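PDB 6D25: alpha-L-arabinosidase from Xanthomonas axonopodis pv. citri, which probably hydrolyses alpha-L-arabinofuranosyl side groups of arabinoxylans, coping with internally di-substituted units, as a trimeric family GH51 arabinofuranosidase. Local coordinates for residues A399-Y404 with Y442-N447; V493-A498 with V515-Q520; L86-V91 with P393-F398; P427-S432 with A452-S457; A349-L354 with V377-I382. All blocks are in the same frame, centred on the assembly; numbering follows the deposited sequence.

In the fold
From the N terminus, the first partner met is 86-91, at the end of the first barrel helix; interaction 3 closes some 300 residues later on helix 393-400, joining the two ends of the (beta/alpha)8 barrel. Within that long loop lies interaction 5, a short closure between helix 346-361 and the segment after the last barrel strand; Gln379 bonds to Thr394 of interaction 3. Segment 399-404 then opens interaction 1, which crosses interaction 4: 427-432 opens interaction 4 before 442-447 closes interaction 1, and 452-457 then closes interaction 4. Interaction 1 thus ties barrel to beta-sandwich, interaction 4 ties the sandwich's layers, and interaction 2 follows in series, packing 493-498 against the C-terminal strand.

Interaction 1: residues A399-Y404 with Y442-N447; sequences ALYKPY and YIALTN
A buried, largely apolar contact joins the end of helix 393-400, with the short 3-10 turn after it, to strand 441-447, where three tyrosines, a proline and an alanine do the touching. Pro403 lies across the Tyr442 ring: its CB stands 3.6 Å from the ring centroid, only 5° off the normal, a CH-pi contact over the middle of the face, while Pro403 CG reaches Tyr442 CE2 at 3.6 Å. Further along the strand, Ala444 CB receives two phenol ends, Tyr401 OH at 3.3 Å and Tyr404 OH at 3.4 Å. Both rings take the same first torsion, CG anti to the carbonyl carbon (chi1 -82° and -80°), and Tyr401 CD2 lies over the centre of the Tyr404 ring. In GH51 enzymes a (beta/alpha)8 barrel carries a C-terminal beta-sandwich, and this is one place where the two meet. The hydroxyls find their polar partners around the contact: Tyr401 OH bonds to Asp357 OD1, Tyr404 OH to Ser432 OG and Tyr442 OH to Asp438 OD2. A water also donates to Tyr401 OH at 3.0 Å; its link to Thr446 OG1 is modelled so short that it remains doubtful.

Interaction 2: residues V493-A498 with V515-Q520; sequences VAFKGA and VMLKLQ
Phe495 turns its ring beside the carbonyl carbon, CG opposite the backbone N (chi1 177°), and Val515 carries CG1 beside its own N (chi1 -58°); together these torsions bring the methyl up under the aromatic face. Val515 CG1 stands 3.8 Å from the centroid of the Phe495 ring and 1° off its normal, so that all six ring carbons lie at nearly equal distances from this one CH-pi donor. The opposite face is covered from within the loop itself, the backbone N of Gly497 lying 3.4 Å above its centre. The ring is therefore held between a methyl and a peptide. Leu517 comes in obliquely, neither squarely over the face nor at the edge, its CD2 3.7 Å from Phe495 CD2. That same methyl also meets Ala498 CB at 4.1 Å, a looser touch that carries the apolar seam past the turn. No hydrogen bond spans the two segments; backbone bonding instead runs to other strands, Phe495 to Gly470 and Val515 to Leu445. Val507 of strand 504-509 touches both Phe495 and Leu517. Side chains from different strands interleaved in this way close the margin of the hydrophobic core of a beta-sandwich, here at the C-terminal strand of this GH51 enzyme.

Interaction 3: residues L86-V91 with P393-F398; sequences LKAIAV and PTYHVF
Ile89 presses its CG2 methyl onto one face of Tyr395, and that is the tight part of this contact; toward Ala88 and Phe398 the packing relaxes. CG2 lies 3.5 Å from Tyr395 CZ, displaced from the ring centre toward the hydroxyl end, with the direction to the centroid 28° off the ring normal. The isoleucine achieves this by placing CG1 between the backbone N and the carbonyl carbon (chi1 58°), a crowded position that sets CG2 beside the N. The longer branch then spreads across the ring, CD1 reaching Tyr395 CE2 at 3.9 Å. The site is the closure of the (beta/alpha)8 barrel: helix 80-88 follows the first barrel strand, 51-52, and helix 393-400 comes after the last, 366-371, beyond a loop and two short strands, so the C-terminal end of the first helix meets the flank of the last. On the Phe398 side, only CB is approached, 4.1 Å from Ile89 CD1, because the ring leads away to meet Phe356 edge-to-face. The solvent side belongs to Ala88, an exposed residue whose CB touches Tyr395 OH at 3.7 Å. That hydroxyl hydrogen-bonds to Ala85 O, one turn back in helix 80-88, holding the tyrosine's far end beside the exposed Ala88.

Interaction 4: residues P427-S432 with A452-S457; sequences PAVHGS and ASATVS
Val429 and the pair Ala454 and Val456 point their side chains at one another across the interior of the C-terminal beta-sandwich, one from strand 424-435 and the others from strand 454-461. All three CB atoms are directed at the opposing segment, but the approach is uneven. The forked end of Val429 uses both its methyls: CG2 meets Ala454 CB at 3.9 Å, while Val429 CG1 makes the slightly closer approach to Val456 CG2, at 4.3 Å, with Val429 CG2 near that methyl too. A chi1 of 174° favours this, setting CG1 opposite the backbone N and leaving CG2 on the side of that N, facing the earlier residue of the partner strand. Val456 answers with its CG2 branch; its CG1 lies farther back, 5.1 Å from Val429 CG1. The contact is therefore methyl to methyl throughout, without a flat group or a bond to fix the rotation.

The strands spread apart from here. The CA atoms of Val429 and Ala454 are 7.9 Å apart, whereas Ser432 CA and Ser457 CA are 14.0 Å apart, so the small patch is confined to one end. Leu509 and Val31 each touch both valines and fill in around them, and Val29 lies against Ala454. Alternation along strand 424-435 sends His430 to the other side of the sheet, where it packs on helix 346-361 and its ND1 bonds to Asp357 OD2. At Val429 itself, the backbone N is hydrogen-bonded to Thr416 OG1.

Interaction 5: residues A349-L354 with V377-I382; sequences ALVASL and VLQAMI
Gln379 occupies the centre of an inverse gamma turn (phi -88°, psi 70°) and faces a helix; the CA atoms of Gln379 and Ala352 are 9.3 Å apart, a gap that a long side chain must bridge. In the (beta/alpha)8 barrel that helix, 346-361, follows the seventh strand, 319-325, while the turn belongs to the loop after the eighth, 366-371. The glutamine reaches over fully stretched, CG opposite the backbone N (chi1 -169°), and so delivers its amide end to the helix surface. There the contact is apolar against polar: Val351 CG1 lies 3.8 Å from Gln379 OE1 and 4.1 Å from Gln379 NE2, so the methyl sits against the amide end. No hydrogen bond joins the two segments. The buried amide is satisfied on both its atoms by neighbours, OE1 accepting from the backbone N of Thr327 and NE2 bonding to Thr394 OG1 on helix 393-400. One partner holds the oxygen and another the nitrogen, which should fix the rotation of the amide and agrees with the modelled placing of its O and N. Val351 also leans on Thr327. Beside it, Gln379 NE2 stops 4.2 Å from both the N and the CB of Ala352.

Interaction 1: residues A399-Y404 with Y442-N447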
# COMPACT_ATOMS: atom_id res chain seq x y z
N ALA A 399 33.41 -26.06 -3.41
CA ALA A 399 34.69 -26.18 -4.11
C ALA A 399 34.68 -27.41 -5.04
O ALA A 399 35.04 -27.30 -6.20
CB ALA A 399 35.84 -26.28 -3.14
N LEU A 400 34.24 -28.56 -4.56
CA LEU A 400 34.26 -29.80 -5.38
C LEU A 400 33.38 -29.64 -6.61
O LEU A 400 33.70 -30.20 -7.64
CB LEU A 400 33.77 -31.01 -4.58
CG LEU A 400 34.78 -31.58 -3.57
CD1 LEU A 400 34.18 -32.73 -2.76
CD2 LEU A 400 36.10 -32.02 -4.21
N TYR A 401 32.25 -28.95 -6.48
CA TYR A 401 31.30 -28.82 -7.56
C TYR A 401 31.59 -27.60 -8.45
O TYR A 401 30.79 -27.28 -9.32
CB TYR A 401 29.86 -28.77 -7.04
CG TYR A 401 29.24 -30.10 -6.74
CD1 TYR A 401 29.55 -30.82 -5.59
CD2 TYR A 401 28.25 -30.63 -7.55
CE1 TYR A 401 28.96 -32.03 -5.29
CE2 TYR A 401 27.64 -31.84 -7.27
CZ TYR A 401 27.97 -32.53 -6.12
OH TYR A 401 27.30 -33.71 -5.84
N LYS A 402 32.70 -26.91 -8.26
CA LYS A 402 33.04 -25.78 -9.14
C LYS A 402 32.95 -26.11 -10.65
O LYS A 402 32.53 -25.27 -11.41
CB LYS A 402 34.46 -25.29 -8.91
CG LYS A 402 34.55 -23.98 -8.18
CD LYS A 402 35.98 -23.58 -7.88
CE LYS A 402 36.61 -22.85 -9.03
NZ LYS A 402 37.79 -22.12 -8.55
N PRO A 403 33.39 -27.32 -11.07
CA PRO A 403 33.27 -27.63 -12.49
C PRO A 403 31.82 -27.65 -13.03
O PRO A 403 31.64 -27.57 -14.24
CB PRO A 403 33.89 -29.03 -12.61
CG PRO A 403 34.84 -29.13 -11.41
CD PRO A 403 34.12 -28.35 -10.34
N TYR A 404 30.82 -27.73 -12.16
CA TYR A 404 29.42 -27.65 -12.56
C TYR A 404 29.03 -26.24 -13.00
O TYR A 404 27.99 -26.08 -13.65
CB TYR A 404 28.50 -28.11 -11.42
CG TYR A 404 28.36 -29.60 -11.25
CD1 TYR A 404 29.44 -30.45 -11.26
CD2 TYR A 404 27.10 -30.17 -11.09
CE1 TYR A 404 29.30 -31.82 -11.14
CE2 TYR A 404 26.93 -31.54 -10.94
CZ TYR A 404 28.04 -32.37 -10.98
OH TYR A 404 27.88 -33.73 -10.83
N TYR A 442 32.70 -34.77 -15.54
CA TYR A 442 32.78 -34.93 -14.10
C TYR A 442 31.56 -35.70 -13.59
O TYR A 442 30.44 -35.50 -14.10
CB TYR A 442 32.85 -33.59 -13.38
CG TYR A 442 34.12 -32.81 -13.60
CD1 TYR A 442 34.33 -32.11 -14.79
CD2 TYR A 442 35.12 -32.78 -12.66
CE1 TYR A 442 35.49 -31.38 -15.00
CE2 TYR A 442 36.29 -32.08 -12.85
CZ TYR A 442 36.48 -31.38 -14.03
OH TYR A 442 37.65 -30.69 -14.23
N ILE A 443 31.80 -36.60 -12.62
CA ILE A 443 30.75 -37.41 -12.02
C ILE A 443 30.84 -37.24 -10.50
O ILE A 443 31.92 -37.51 -9.95
CB ILE A 443 30.86 -38.90 -12.33
CG1 ILE A 443 31.02 -39.19 -13.82
CG2 ILE A 443 29.69 -39.65 -11.67
CD1 ILE A 443 31.46 -40.62 -14.10
N ALA A 444 29.73 -36.79 -9.89
CA ALA A 444 29.61 -36.69 -8.45
C ALA A 444 28.83 -37.90 -7.95
O ALA A 444 27.79 -38.23 -8.53
CB ALA A 444 28.93 -35.41 -8.10
N LEU A 445 29.32 -38.53 -6.88
CA LEU A 445 28.58 -39.60 -6.22
C LEU A 445 28.63 -39.36 -4.69
O LEU A 445 29.71 -39.02 -4.15
CB LEU A 445 29.23 -40.95 -6.54
CG LEU A 445 29.18 -41.40 -8.00
CD1 LEU A 445 30.08 -42.60 -8.20
CD2 LEU A 445 27.74 -41.73 -8.44
N THR A 446 27.52 -39.62 -4.04
CA THR A 446 27.38 -39.53 -2.62
C THR A 446 26.84 -40.86 -2.08
O THR A 446 25.82 -41.37 -2.59
CB THR A 446 26.40 -38.42 -2.24
OG1 THR A 446 26.96 -37.18 -2.67
CG2 THR A 446 26.15 -38.36 -0.75
N ASN A 447 27.52 -41.41 -1.08
CA ASN A 447 27.04 -42.59 -0.35
C ASN A 447 26.38 -42.08 0.93
O ASN A 447 27.06 -41.58 1.83
CB ASN A 447 28.19 -43.55 -0.04
CG ASN A 447 27.76 -44.87 0.59
OD1 ASN A 447 26.59 -44.99 1.03
ND2 ASN A 447 28.69 -45.85 0.62
O HOH W 1 26.68 -36.58 -5.13

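Interaction 2: residues V493-A498 with V515-Q520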
# COMPACT_ATOMS: atom_id res chain seq x y z
N VAL A 493 40.49 -34.81 -0.12
CA VAL A 493 41.80 -35.35 -0.44
C VAL A 493 41.68 -36.17 -1.73
O VAL A 493 40.55 -36.49 -2.17
CB VAL A 493 42.32 -36.23 0.72
CG1 VAL A 493 42.52 -35.42 1.99
CG2 VAL A 493 41.45 -37.49 0.94
N ALA A 494 42.82 -36.54 -2.29
CA ALA A 494 42.84 -37.36 -3.50
C ALA A 494 42.10 -38.69 -3.25
O ALA A 494 42.28 -39.32 -2.22
CB ALA A 494 44.25 -37.60 -3.98
N PHE A 495 41.25 -39.08 -4.18
CA PHE A 495 40.49 -40.31 -4.10
C PHE A 495 41.13 -41.33 -5.04
O PHE A 495 41.32 -41.06 -6.23
CB PHE A 495 39.04 -40.08 -4.55
CG PHE A 495 38.18 -41.32 -4.57
CD1 PHE A 495 38.00 -42.07 -3.43
CD2 PHE A 495 37.50 -41.71 -5.73
CE1 PHE A 495 37.17 -43.19 -3.43
CE2 PHE A 495 36.69 -42.84 -5.74
CZ PHE A 495 36.53 -43.57 -4.59
N LYS A 496 41.36 -42.53 -4.52
CA LYS A 496 42.09 -43.58 -5.25
C LYS A 496 41.18 -44.76 -5.58
O LYS A 496 41.67 -45.73 -6.09
CB LYS A 496 43.32 -44.00 -4.41
CG LYS A 496 44.39 -42.93 -4.47
CD LYS A 496 45.22 -42.75 -3.20
CE LYS A 496 45.82 -41.34 -3.12
NZ LYS A 496 45.96 -40.80 -1.74
N GLY A 497 39.87 -44.66 -5.34
CA GLY A 497 39.00 -45.83 -5.44
C GLY A 497 38.18 -45.92 -6.73
O GLY A 497 37.27 -46.73 -6.83
N ALA A 498 38.49 -45.10 -7.75
CA ALA A 498 37.89 -45.19 -9.06
C ALA A 498 38.87 -45.80 -10.08
O ALA A 498 40.06 -45.47 -10.08
CB ALA A 498 37.48 -43.82 -9.51
N VAL A 515 32.30 -38.16 -3.54
CA VAL A 515 33.45 -38.10 -4.45
C VAL A 515 33.06 -37.27 -5.68
O VAL A 515 31.90 -37.24 -6.10
CB VAL A 515 33.96 -39.49 -4.86
CG1 VAL A 515 34.36 -40.32 -3.65
CG2 VAL A 515 32.93 -40.25 -5.70
N MET A 516 34.05 -36.57 -6.22
CA MET A 516 33.95 -35.87 -7.48
C MET A 516 35.04 -36.43 -8.39
O MET A 516 36.22 -36.34 -8.06
CB MET A 516 34.08 -34.36 -7.31
CG MET A 516 33.93 -33.59 -8.60
SD MET A 516 32.30 -33.73 -9.36
CE MET A 516 31.36 -32.71 -8.24
N LEU A 517 34.63 -37.07 -9.47
CA LEU A 517 35.51 -37.77 -10.41
C LEU A 517 35.64 -36.98 -11.71
O LEU A 517 34.66 -36.41 -12.17
CB LEU A 517 34.92 -39.14 -10.75
CG LEU A 517 34.59 -40.01 -9.54
CD1 LEU A 517 34.03 -41.35 -10.00
CD2 LEU A 517 35.82 -40.22 -8.68
N LYS A 518 36.85 -36.91 -12.22
CA LYS A 518 37.15 -36.25 -13.46
C LYS A 518 37.65 -37.29 -14.46
O LYS A 518 38.65 -38.01 -14.17
CB LYS A 518 38.22 -35.19 -13.22
CG LYS A 518 38.77 -34.50 -14.47
CD LYS A 518 39.82 -33.50 -14.12
CE LYS A 518 40.33 -32.76 -15.33
NZ LYS A 518 41.46 -31.86 -15.04
N LEU A 519 36.94 -37.45 -15.56
CA LEU A 519 37.36 -38.37 -16.62
C LEU A 519 38.33 -37.67 -17.56
O LEU A 519 38.14 -36.51 -17.91
CB LEU A 519 36.13 -38.89 -17.38
CG LEU A 519 35.08 -39.56 -16.52
CD1 LEU A 519 33.96 -40.19 -17.32
CD2 LEU A 519 35.73 -40.65 -15.70
N GLN A 520 39.38 -38.35 -17.96
CA GLN A 520 40.12 -37.96 -19.15
C GLN A 520 39.36 -38.56 -20.35
O GLN A 520 39.21 -39.80 -20.58
CB GLN A 520 41.58 -38.41 -19.03
CG GLN A 520 42.59 -37.31 -19.38
CD GLN A 520 42.69 -36.17 -18.38
OE1 GLN A 520 41.97 -36.10 -17.37
NE2 GLN A 520 43.60 -35.25 -18.69
OXT GLN A 520 38.77 -37.77 -21.07

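Interaction 3: residues L86-V91 with P393-F398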
# COMPACT_ATOMS: atom_id res chain seq x y z
N LEU A 86 36.34 -16.89 -0.52
CA LEU A 86 35.18 -16.82 -1.39
C LEU A 86 35.62 -16.70 -2.86
O LEU A 86 34.99 -17.30 -3.75
CB LEU A 86 34.30 -15.64 -0.98
CG LEU A 86 33.65 -15.78 0.40
CD1 LEU A 86 32.93 -14.50 0.76
CD2 LEU A 86 32.69 -16.97 0.44
N LYS A 87 36.69 -15.96 -3.12
CA LYS A 87 37.22 -15.92 -4.49
C LYS A 87 37.60 -17.34 -4.96
O LYS A 87 37.39 -17.66 -6.12
CB LYS A 87 38.43 -14.99 -4.60
CG LYS A 87 38.05 -13.53 -4.56
CD LYS A 87 39.23 -12.59 -4.66
CE LYS A 87 39.72 -12.50 -6.09
NZ LYS A 87 40.74 -11.45 -6.19
N ALA A 88 38.16 -18.15 -4.06
CA ALA A 88 38.67 -19.46 -4.46
C ALA A 88 37.52 -20.40 -4.87
O ALA A 88 37.78 -21.35 -5.59
CB ALA A 88 39.50 -20.08 -3.35
N ILE A 89 36.28 -20.15 -4.45
CA ILE A 89 35.16 -21.02 -4.91
C ILE A 89 34.33 -20.32 -6.01
O ILE A 89 33.28 -20.86 -6.42
CB ILE A 89 34.29 -21.52 -3.75
CG1 ILE A 89 33.69 -20.39 -2.93
CG2 ILE A 89 35.06 -22.48 -2.89
CD1 ILE A 89 32.55 -20.81 -2.01
N ALA A 90 34.81 -19.17 -6.49
CA ALA A 90 34.18 -18.43 -7.60
C ALA A 90 32.68 -18.19 -7.33
O ALA A 90 31.80 -18.59 -8.09
CB ALA A 90 34.41 -19.15 -8.93
N VAL A 91 32.38 -17.53 -6.23
CA VAL A 91 31.01 -17.18 -5.90
C VAL A 91 30.38 -16.47 -7.10
O VAL A 91 30.90 -15.47 -7.56
CB VAL A 91 30.95 -16.31 -4.63
CG1 VAL A 91 29.53 -15.83 -4.39
CG2 VAL A 91 31.49 -17.04 -3.41
N PRO A 393 32.70 -28.01 6.09
CA PRO A 393 32.49 -29.08 5.14
C PRO A 393 31.66 -28.63 3.94
O PRO A 393 31.92 -29.07 2.82
CB PRO A 393 31.79 -30.18 5.95
CG PRO A 393 32.32 -29.96 7.32
CD PRO A 393 32.35 -28.44 7.45
N THR A 394 30.69 -27.76 4.15
CA THR A 394 29.82 -27.29 3.08
C THR A 394 30.64 -26.49 2.07
O THR A 394 30.45 -26.64 0.88
CB THR A 394 28.66 -26.47 3.65
OG1 THR A 394 27.88 -27.30 4.49
CG2 THR A 394 27.79 -25.86 2.56
N TYR A 395 31.54 -25.63 2.53
CA TYR A 395 32.46 -24.89 1.65
C TYR A 395 33.15 -25.83 0.68
O TYR A 395 33.26 -25.53 -0.53
CB TYR A 395 33.51 -24.15 2.48
CG TYR A 395 34.57 -23.44 1.69
CD1 TYR A 395 35.73 -24.07 1.27
CD2 TYR A 395 34.43 -22.10 1.35
CE1 TYR A 395 36.70 -23.41 0.54
CE2 TYR A 395 35.40 -21.42 0.64
CZ TYR A 395 36.56 -22.07 0.24
OH TYR A 395 37.51 -21.36 -0.47
N HIS A 396 33.65 -26.94 1.21
CA HIS A 396 34.41 -27.89 0.41
C HIS A 396 33.51 -28.52 -0.65
O HIS A 396 34.01 -28.86 -1.73
CB HIS A 396 35.06 -28.95 1.29
CG HIS A 396 36.09 -28.38 2.21
ND1 HIS A 396 37.12 -27.56 1.76
CD2 HIS A 396 36.25 -28.49 3.55
CE1 HIS A 396 37.90 -27.25 2.78
NE2 HIS A 396 37.35 -27.75 3.89
N VAL A 397 32.22 -28.67 -0.39
CA VAL A 397 31.34 -29.20 -1.44
C VAL A 397 31.14 -28.15 -2.56
O VAL A 397 31.18 -28.51 -3.76
CB VAL A 397 30.00 -29.68 -0.86
CG1 VAL A 397 29.15 -30.30 -1.97
CG2 VAL A 397 30.19 -30.68 0.26
N PHE A 398 30.98 -26.89 -2.21
CA PHE A 398 30.97 -25.81 -3.24
C PHE A 398 32.26 -25.87 -4.07
O PHE A 398 32.18 -25.76 -5.31
CB PHE A 398 30.78 -24.43 -2.61
CG PHE A 398 29.34 -24.11 -2.28
CD1 PHE A 398 28.67 -24.74 -1.25
CD2 PHE A 398 28.63 -23.19 -3.05
CE1 PHE A 398 27.35 -24.44 -0.98
CE2 PHE A 398 27.31 -22.89 -2.78
CZ PHE A 398 26.67 -23.51 -1.75

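Interaction 4: residues P427-S432 with A452-S457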
# COMPACT_ATOMS: atom_id res chain seq x y z
N PRO A 427 17.71 -43.28 -0.94
CA PRO A 427 18.62 -43.99 -1.85
C PRO A 427 20.00 -44.17 -1.19
O PRO A 427 20.49 -43.24 -0.57
CB PRO A 427 18.70 -43.11 -3.12
CG PRO A 427 18.19 -41.76 -2.67
CD PRO A 427 17.17 -42.06 -1.60
N ALA A 428 20.59 -45.37 -1.32
CA ALA A 428 21.90 -45.62 -0.77
C ALA A 428 22.94 -44.68 -1.42
O ALA A 428 23.82 -44.16 -0.74
CB ALA A 428 22.27 -47.06 -0.95
N VAL A 429 22.85 -44.52 -2.74
CA VAL A 429 23.78 -43.68 -3.49
C VAL A 429 22.98 -42.76 -4.40
O VAL A 429 21.95 -43.13 -4.98
CB VAL A 429 24.77 -44.53 -4.30
CG1 VAL A 429 25.68 -43.69 -5.21
CG2 VAL A 429 25.64 -45.41 -3.38
N HIS A 430 23.49 -41.54 -4.49
CA HIS A 430 22.90 -40.49 -5.29
C HIS A 430 24.03 -39.81 -6.06
O HIS A 430 25.17 -39.79 -5.59
CB HIS A 430 22.22 -39.48 -4.34
CG HIS A 430 21.22 -38.58 -4.98
ND1 HIS A 430 21.59 -37.39 -5.62
CD2 HIS A 430 19.87 -38.64 -5.01
CE1 HIS A 430 20.49 -36.78 -6.03
NE2 HIS A 430 19.42 -37.52 -5.69
N GLY A 431 23.74 -39.26 -7.24
CA GLY A 431 24.83 -38.65 -8.01
C GLY A 431 24.33 -37.78 -9.14
O GLY A 431 23.13 -37.63 -9.31
N SER A 432 25.27 -37.19 -9.88
CA SER A 432 24.96 -36.39 -11.03
C SER A 432 26.23 -36.30 -11.87
O SER A 432 27.30 -36.71 -11.42
CB SER A 432 24.46 -35.00 -10.62
OG SER A 432 25.48 -34.29 -9.93
N ALA A 452 27.68 -48.43 5.59
CA ALA A 452 27.96 -49.41 4.53
C ALA A 452 28.64 -48.76 3.32
O ALA A 452 28.13 -47.78 2.78
CB ALA A 452 26.69 -50.09 4.08
N SER A 453 29.77 -49.31 2.88
CA SER A 453 30.38 -48.89 1.62
C SER A 453 29.53 -49.40 0.44
O SER A 453 28.63 -50.23 0.61
CB SER A 453 31.78 -49.37 1.53
OG SER A 453 31.79 -50.78 1.49
N ALA A 454 29.79 -48.86 -0.74
CA ALA A 454 29.09 -49.26 -1.95
C ALA A 454 30.12 -49.50 -3.06
O ALA A 454 31.21 -48.89 -3.10
CB ALA A 454 28.09 -48.21 -2.35
N THR A 455 29.77 -50.43 -3.95
CA THR A 455 30.48 -50.60 -5.20
C THR A 455 29.60 -50.02 -6.31
O THR A 455 28.49 -50.52 -6.50
CB THR A 455 30.77 -52.07 -5.50
OG1 THR A 455 31.50 -52.54 -4.38
CG2 THR A 455 31.60 -52.26 -6.76
N VAL A 456 30.09 -49.00 -7.00
CA VAL A 456 29.30 -48.37 -8.03
C VAL A 456 29.93 -48.68 -9.40
O VAL A 456 31.11 -48.45 -9.61
CB VAL A 456 29.18 -46.86 -7.80
CG1 VAL A 456 28.21 -46.22 -8.79
CG2 VAL A 456 28.72 -46.53 -6.39
N SER A 457 29.12 -49.20 -10.31
CA SER A 457 29.59 -49.58 -11.63
C SER A 457 28.79 -48.80 -12.68
O SER A 457 27.59 -48.99 -12.82
CB SER A 457 29.45 -51.06 -11.79
OG SER A 457 29.83 -51.44 -13.10

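Interaction 5: residues A349-L354 with V377-I382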
# COMPACT_ATOMS: atom_id res chain seq x y z
N ALA A 349 27.73 -31.38 4.56
CA ALA A 349 28.36 -31.59 3.24
C ALA A 349 27.44 -32.44 2.37
O ALA A 349 27.22 -32.09 1.20
CB ALA A 349 29.69 -32.24 3.40
N LEU A 350 26.93 -33.56 2.91
CA LEU A 350 26.05 -34.40 2.09
C LEU A 350 24.77 -33.65 1.70
O LEU A 350 24.25 -33.85 0.58
CB LEU A 350 25.74 -35.72 2.81
CG LEU A 350 26.73 -36.84 2.49
CD1 LEU A 350 28.05 -36.67 3.24
CD2 LEU A 350 26.17 -38.19 2.78
N VAL A 351 24.22 -32.83 2.61
CA VAL A 351 23.08 -32.03 2.27
C VAL A 351 23.40 -31.19 1.03
O VAL A 351 22.60 -31.14 0.07
CB VAL A 351 22.59 -31.15 3.44
CG1 VAL A 351 21.68 -30.03 2.98
CG2 VAL A 351 21.90 -32.01 4.49
N ALA A 352 24.55 -30.53 1.02
CA ALA A 352 24.91 -29.70 -0.14
C ALA A 352 25.06 -30.54 -1.41
O ALA A 352 24.55 -30.14 -2.46
CB ALA A 352 26.16 -28.91 0.17
N SER A 353 25.75 -31.70 -1.36
CA SER A 353 25.97 -32.48 -2.58
C SER A 353 24.63 -32.98 -3.13
O SER A 353 24.41 -32.93 -4.36
CB SER A 353 26.96 -33.62 -2.42
OG SER A 353 26.46 -34.57 -1.52
N LEU A 354 23.73 -33.37 -2.26
CA LEU A 354 22.44 -33.89 -2.74
C LEU A 354 21.61 -32.78 -3.42
O LEU A 354 20.96 -33.02 -4.44
CB LEU A 354 21.67 -34.53 -1.59
CG LEU A 354 22.33 -35.74 -0.95
CD1 LEU A 354 21.55 -36.15 0.29
CD2 LEU A 354 22.41 -36.88 -1.92
N VAL A 377 26.33 -17.95 9.80
CA VAL A 377 24.86 -18.00 9.94
C VAL A 377 24.36 -19.23 9.18
O VAL A 377 24.71 -19.44 8.00
CB VAL A 377 24.22 -16.73 9.34
CG1 VAL A 377 22.72 -16.82 9.26
CG2 VAL A 377 24.64 -15.49 10.14
N LEU A 378 23.53 -20.01 9.86
CA LEU A 378 22.92 -21.21 9.31
C LEU A 378 23.99 -22.09 8.65
O LEU A 378 24.98 -22.32 9.30
CB LEU A 378 21.76 -20.81 8.39
CG LEU A 378 20.53 -20.28 9.14
CD1 LEU A 378 19.49 -19.72 8.19
CD2 LEU A 378 19.90 -21.35 10.02
N GLN A 379 23.80 -22.59 7.42
CA GLN A 379 24.70 -23.60 6.83
C GLN A 379 25.86 -22.89 6.13
O GLN A 379 25.97 -22.94 4.89
CB GLN A 379 23.96 -24.53 5.86
CG GLN A 379 24.81 -25.74 5.47
CD GLN A 379 24.12 -26.77 4.61
OE1 GLN A 379 22.88 -26.78 4.51
NE2 GLN A 379 24.90 -27.66 4.01
N ALA A 380 26.74 -22.27 6.92
CA ALA A 380 27.69 -21.31 6.41
C ALA A 380 28.85 -21.94 5.63
O ALA A 380 29.22 -23.11 5.82
CB ALA A 380 28.23 -20.53 7.57
N MET A 381 29.46 -21.11 4.75
CA MET A 381 30.71 -21.48 4.10
C MET A 381 31.87 -21.38 5.09
O MET A 381 32.84 -22.15 5.03
CB MET A 381 31.05 -20.55 2.93
CG MET A 381 30.07 -20.51 1.80
SD MET A 381 29.60 -22.15 1.15
CE MET A 381 28.09 -22.42 2.01
N ILE A 382 31.80 -20.40 5.95
CA ILE A 382 32.93 -19.96 6.75
C ILE A 382 32.44 -19.58 8.14
O ILE A 382 31.35 -19.04 8.23
CB ILE A 382 33.63 -18.74 6.09
CG1 ILE A 382 34.19 -19.09 4.72
CG2 ILE A 382 34.69 -18.13 6.99
CD1 ILE A 382 34.52 -17.88 3.88